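Local coordinates for endo-1,4-beta-xylanase (PDB 1H12), which hydrolyses internal beta-1,4 linkages of xylan as a cold-adapted family 8 glycosidase and probably acts on cellulose and related beta-glucans too, at residues A[318-330]-A[336-348]. Numbering follows the deposited sequence. Where two conformers were deposited one is given.
Sequences TNNSKNCYEQVYS and NRGCAGEGQKAAN. With XYP (beta-D-xylopyranose), chain B.
Glu326 and Cys339 face each other across a single beta bridge, their CA atoms 4.2 Å apart, with a backbone bond on each flank: Ala340 N gives to Tyr325 O, and Gln327 N gives to Gly338 O. Beside the bridge, the Cys324–Cys339 disulfide ties the two loops covalently. The Glu326 carboxylate is held within its own segment by Asn320 ND2 and Lys322 NZ, which reach OE2 from opposite faces, the lysine as a salt bridge of 2.7 Å; OE1 reaches across, taking a weak bond from Asn336 N and a water that also joins Val328 O to Arg337 N. Were Glu326 replaced by alanine, Lys322 would probably lose its counter-charge and that water one of its anchors. Helix 342-351 is docked by two amides: Gln344 NE2, at the edge of the Tyr325 ring, donates to Glu326 O (3.0 Å), and Asn348 ND2 donates to Tyr325 OH (2.9 Å). With CG set between the backbone N and the carbonyl carbon (chi1 59°), that ring reaches the helix, and its CE2 lies 3.5 Å from Ala340 CB in the preceding loop. The result is two loops joined by a disulfide, the second running through N-cap Gly341 into the helix, with Gln327, Gly341 and Glu342 lining the xylose-binding pocket of this family 8 enzyme.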
loop_
_atom_site.group_PDB
_atom_site.type_symbol
_atom_site.label_atom_id
_atom_site.label_comp_id
_atom_site.label_asym_id
_atom_site.label_seq_id
_atom_site.Cartn_x
_atom_site.Cartn_y
_atom_site.Cartn_z
ATOM N N THR A 318 5.538 -2.915 -26.137
ATOM C CA THR A 318 5.904 -3.004 -27.552
ATOM C C THR A 318 5.246 -4.177 -28.257
ATOM O O THR A 318 5.137 -4.170 -29.475
ATOM C CB THR A 318 7.422 -3.070 -27.779
ATOM O OG1 THR A 318 7.960 -4.333 -27.396
ATOM C CG2 THR A 318 8.167 -1.915 -27.118
ATOM N N ASN A 319 4.846 -5.208 -27.490
ATOM C CA ASN A 319 4.186 -6.370 -27.994
ATOM C C ASN A 319 2.690 -6.377 -27.673
ATOM O O ASN A 319 2.085 -7.417 -27.511
ATOM C CB ASN A 319 4.855 -7.643 -27.531
ATOM C CG ASN A 319 6.139 -7.898 -28.314
ATOM O OD1 ASN A 319 6.086 -8.059 -29.567
ATOM N ND2 ASN A 319 7.267 -7.867 -27.626
ATOM N N ASN A 320 2.096 -5.195 -27.650
ATOM C CA ASN A 320 0.669 -5.035 -27.379
ATOM C C ASN A 320 0.029 -4.239 -28.496
ATOM O O ASN A 320 0.477 -3.142 -28.833
ATOM C CB ASN A 320 0.443 -4.336 -26.056
ATOM C CG ASN A 320 -0.971 -4.574 -25.532
ATOM O OD1 ASN A 320 -1.931 -4.018 -26.080
ATOM N ND2 ASN A 320 -1.117 -5.469 -24.567
ATOM N N SER A 321 -1.085 -4.750 -29.025
ATOM C CA SER A 321 -1.792 -4.072 -30.089
ATOM C C SER A 321 -2.390 -2.754 -29.709
ATOM O O SER A 321 -2.690 -1.949 -30.601
ATOM C CB SER A 321 -2.872 -5.010 -30.646
ATOM O OG SER A 321 -3.919 -5.183 -29.673
ATOM N N LYS A 322 -2.551 -2.495 -28.417
ATOM C CA LYS A 322 -3.076 -1.236 -27.935
ATOM C C LYS A 322 -1.986 -0.271 -27.554
ATOM O O LYS A 322 -2.246 0.779 -27.029
ATOM C CB LYS A 322 -4.016 -1.491 -26.742
ATOM C CG LYS A 322 -5.209 -2.418 -27.071
ATOM C CD LYS A 322 -5.987 -2.864 -25.710
ATOM C CE LYS A 322 -5.111 -3.709 -24.698
ATOM N NZ LYS A 322 -4.731 -5.010 -25.124
ATOM N N ASN A 323 -0.710 -0.650 -27.716
ATOM C CA ASN A 323 0.420 0.190 -27.333
ATOM C C ASN A 323 0.362 0.558 -25.843
ATOM O O ASN A 323 0.651 1.697 -25.487
ATOM C CB ASN A 323 0.546 1.431 -28.186
ATOM C CG ASN A 323 1.970 2.046 -28.049
ATOM O OD1 ASN A 323 2.958 1.316 -28.060
ATOM N ND2 ASN A 323 2.053 3.383 -27.980
ATOM N N CYS A 324 0.011 -0.379 -25.024
ATOM C CA CYS A 324 0.025 -0.237 -23.573
ATOM C C CYS A 324 0.569 -1.499 -22.973
ATOM O O CYS A 324 0.457 -2.569 -23.595
ATOM C CB CYS A 324 -1.397 0.020 -23.020
ATOM S SG CYS A 324 -2.470 -1.441 -23.211
ATOM N N TYR A 325 1.128 -1.432 -21.783
ATOM C CA TYR A 325 1.233 -2.628 -20.978
ATOM C C TYR A 325 -0.083 -2.753 -20.190
ATOM O O TYR A 325 -0.740 -1.760 -19.901
ATOM C CB TYR A 325 2.455 -2.646 -20.056
ATOM C CG TYR A 325 2.567 -1.537 -19.061
ATOM C CD1 TYR A 325 3.292 -0.382 -19.346
ATOM C CD2 TYR A 325 1.954 -1.629 -17.808
ATOM C CE1 TYR A 325 3.408 0.653 -18.438
ATOM C CE2 TYR A 325 2.058 -0.598 -16.923
ATOM C CZ TYR A 325 2.769 0.561 -17.222
ATOM O OH TYR A 325 2.883 1.550 -16.259
ATOM N N GLU A 326 -0.452 -3.998 -19.912
ATOM C CA GLU A 326 -1.712 -4.314 -19.310
ATOM C C GLU A 326 -1.663 -4.459 -17.789
ATOM O O GLU A 326 -0.614 -4.476 -17.167
ATOM C CB GLU A 326 -2.296 -5.564 -19.962
ATOM C CG GLU A 326 -2.667 -5.385 -21.415
ATOM C CD GLU A 326 -3.379 -6.566 -22.043
ATOM O OE1 GLU A 326 -3.761 -7.517 -21.346
ATOM O OE2 GLU A 326 -3.512 -6.535 -23.299
ATOM N N GLN A 327 -2.858 -4.614 -17.217
ATOM C CA GLN A 327 -3.050 -4.731 -15.786
ATOM C C GLN A 327 -2.735 -6.086 -15.220
ATOM O O GLN A 327 -2.438 -6.168 -14.003
ATOM C CB GLN A 327 -4.513 -4.377 -15.449
ATOM C CG GLN A 327 -4.807 -2.898 -15.708
ATOM C CD GLN A 327 -6.130 -2.388 -15.156
ATOM O OE1 GLN A 327 -7.042 -3.132 -14.877
ATOM N NE2 GLN A 327 -6.197 -1.085 -14.970
ATOM N N VAL A 328 -2.815 -7.134 -16.005
ATOM C CA VAL A 328 -2.643 -8.501 -15.516
ATOM C C VAL A 328 -1.786 -9.329 -16.479
ATOM O O VAL A 328 -2.067 -9.421 -17.691
ATOM C CB VAL A 328 -3.966 -9.210 -15.293
ATOM C CG1 VAL A 328 -3.761 -10.649 -14.819
ATOM C CG2 VAL A 328 -4.843 -8.478 -14.310
ATOM N N TYR A 329 -0.720 -9.889 -15.963
ATOM C CA TYR A 329 0.160 -10.834 -16.711
ATOM C C TYR A 329 0.250 -12.122 -15.937
ATOM O O TYR A 329 0.210 -12.135 -14.712
ATOM C CB TYR A 329 1.571 -10.246 -16.928
ATOM C CG TYR A 329 1.566 -9.137 -17.956
ATOM C CD1 TYR A 329 1.300 -7.828 -17.608
ATOM C CD2 TYR A 329 1.800 -9.427 -19.271
ATOM C CE1 TYR A 329 1.232 -6.842 -18.573
ATOM C CE2 TYR A 329 1.700 -8.442 -20.261
ATOM C CZ TYR A 329 1.400 -7.161 -19.906
ATOM O OH TYR A 329 1.247 -6.147 -20.851
ATOM N N SER A 330 0.466 -13.238 -16.652
ATOM C CA SER A 330 0.737 -14.523 -16.031
ATOM C C SER A 330 1.798 -15.218 -16.863
ATOM O O SER A 330 1.644 -15.348 -18.081
ATOM C CB SER A 330 -0.521 -15.394 -16.008
ATOM O OG SER A 330 -0.265 -16.595 -15.341
ATOM N N ASN A 336 -5.444 -9.943 -20.975
ATOM C CA ASN A 336 -6.558 -9.207 -21.588
ATOM C C ASN A 336 -7.506 -8.598 -20.547
ATOM O O ASN A 336 -8.718 -8.565 -20.726
ATOM C CB ASN A 336 -7.286 -10.065 -22.612
ATOM C CG ASN A 336 -8.078 -9.244 -23.570
ATOM O OD1 ASN A 336 -7.753 -8.061 -23.875
ATOM N ND2 ASN A 336 -9.210 -9.845 -24.059
ATOM N N ARG A 337 -6.941 -8.053 -19.485
ATOM C CA ARG A 337 -7.682 -7.357 -18.417
ATOM C C ARG A 337 -7.497 -5.858 -18.438
ATOM O O ARG A 337 -7.625 -5.196 -17.397
ATOM C CB ARG A 337 -7.336 -7.952 -17.052
ATOM C CG ARG A 337 -7.605 -9.427 -16.939
ATOM C CD ARG A 337 -9.032 -9.728 -17.096
ATOM N NE ARG A 337 -9.296 -11.144 -16.860
ATOM C CZ ARG A 337 -9.648 -11.661 -15.713
ATOM N NH1 ARG A 337 -9.643 -10.875 -14.567
ATOM N NH2 ARG A 337 -9.931 -12.995 -15.746
ATOM N N GLY A 338 -7.167 -5.311 -19.612
ATOM C CA GLY A 338 -7.152 -3.892 -19.823
ATOM C C GLY A 338 -5.781 -3.265 -19.783
ATOM O O GLY A 338 -4.880 -3.747 -19.075
ATOM N N CYS A 339 -5.636 -2.182 -20.506
ATOM C CA CYS A 339 -4.484 -1.354 -20.411
ATOM C C CYS A 339 -4.288 -0.843 -18.993
ATOM O O CYS A 339 -5.237 -0.586 -18.273
ATOM C CB CYS A 339 -4.531 -0.155 -21.365
ATOM S SG CYS A 339 -4.362 -0.578 -23.115
ATOM N N ALA A 340 -3.032 -0.624 -18.614
ATOM C CA ALA A 340 -2.720 -0.061 -17.307
ATOM C C ALA A 340 -3.536 1.170 -17.041
ATOM O O ALA A 340 -3.561 2.105 -17.810
ATOM C CB ALA A 340 -1.277 0.314 -17.240
ATOM N N GLY A 341 -4.102 1.219 -15.878
ATOM C CA GLY A 341 -4.751 2.458 -15.422
ATOM C C GLY A 341 -3.857 3.312 -14.554
ATOM O O GLY A 341 -2.656 3.102 -14.449
ATOM N N GLU A 342 -4.468 4.302 -13.957
ATOM C CA GLU A 342 -3.708 5.299 -13.270
ATOM C C GLU A 342 -2.974 4.743 -12.064
ATOM O O GLU A 342 -1.871 5.173 -11.748
ATOM C CB GLU A 342 -4.562 6.485 -12.835
ATOM C CG GLU A 342 -5.333 7.186 -13.957
ATOM C CD GLU A 342 -6.705 6.677 -14.181
ATOM O OE1 GLU A 342 -7.031 5.555 -13.749
ATOM O OE2 GLU A 342 -7.504 7.436 -14.791
ATOM N N GLY A 343 -3.609 3.798 -11.355
ATOM C CA GLY A 343 -2.987 3.271 -10.144
ATOM C C GLY A 343 -1.737 2.457 -10.436
ATOM O O GLY A 343 -0.771 2.496 -9.684
ATOM N N GLN A 344 -1.777 1.700 -11.531
ATOM C CA GLN A 344 -0.631 0.910 -11.929
ATOM C C GLN A 344 0.494 1.820 -12.363
ATOM O O GLN A 344 1.678 1.621 -12.006
ATOM C CB GLN A 344 -1.053 -0.083 -13.004
ATOM C CG GLN A 344 -0.032 -1.132 -13.325
ATOM C CD GLN A 344 -0.443 -2.043 -14.428
ATOM O OE1 GLN A 344 -1.529 -1.873 -15.006
ATOM N NE2 GLN A 344 0.430 -3.015 -14.759
ATOM N N LYS A 345 0.159 2.849 -13.159
ATOM C CA LYS A 345 1.158 3.819 -13.556
ATOM C C LYS A 345 1.739 4.563 -12.345
ATOM O O LYS A 345 2.931 4.864 -12.319
ATOM C CB LYS A 345 0.548 4.801 -14.547
ATOM C CG LYS A 345 0.216 4.190 -15.867
ATOM C CD LYS A 345 -0.451 5.146 -16.842
ATOM C CE LYS A 345 -0.578 4.552 -18.248
ATOM N NZ LYS A 345 -1.412 5.428 -19.132
ATOM N N ALA A 346 0.912 4.827 -11.361
ATOM C CA ALA A 346 1.348 5.472 -10.118
ATOM C C ALA A 346 2.334 4.576 -9.332
ATOM O O ALA A 346 3.385 5.034 -8.896
ATOM C CB ALA A 346 0.102 5.784 -9.263
ATOM N N ALA A 347 1.998 3.309 -9.180
ATOM C CA ALA A 347 2.868 2.358 -8.513
ATOM C C ALA A 347 4.217 2.316 -9.199
ATOM O O ALA A 347 5.261 2.307 -8.560
ATOM C CB ALA A 347 2.226 0.996 -8.481
ATOM N N ASN A 348 4.209 2.288 -10.534
ATOM C CA ASN A 348 5.423 2.171 -11.300
ATOM C C ASN A 348 6.274 3.439 -11.213
ATOM O O ASN A 348 7.499 3.381 -11.290
ATOM C CB ASN A 348 5.113 1.789 -12.740
ATOM C CG ASN A 348 4.552 0.391 -12.844
ATOM O OD1 ASN A 348 4.806 -0.439 -11.939
ATOM N ND2 ASN A 348 3.846 0.079 -13.953
HETATM O O1 XYP B . -10.565 4.006 -16.081
HETATM C C1 XYP B . -10.219 2.620 -16.262
HETATM C C2 XYP B . -9.233 2.247 -15.279
HETATM C C3 XYP B . -8.813 0.825 -15.333
HETATM C C4 XYP B . -10.025 -0.076 -15.616
HETATM C C5 XYP B . -10.902 0.481 -16.723
HETATM O O2 XYP B . -8.068 3.075 -15.267
HETATM O O3 XYP B . -8.091 0.455 -14.160
HETATM O O4 XYP B . -9.671 -1.413 -15.847
HETATM O O5 XYP B . -11.253 1.831 -16.400
HETATM O O HOH W 1 -4.164 -7.974 -18.720
#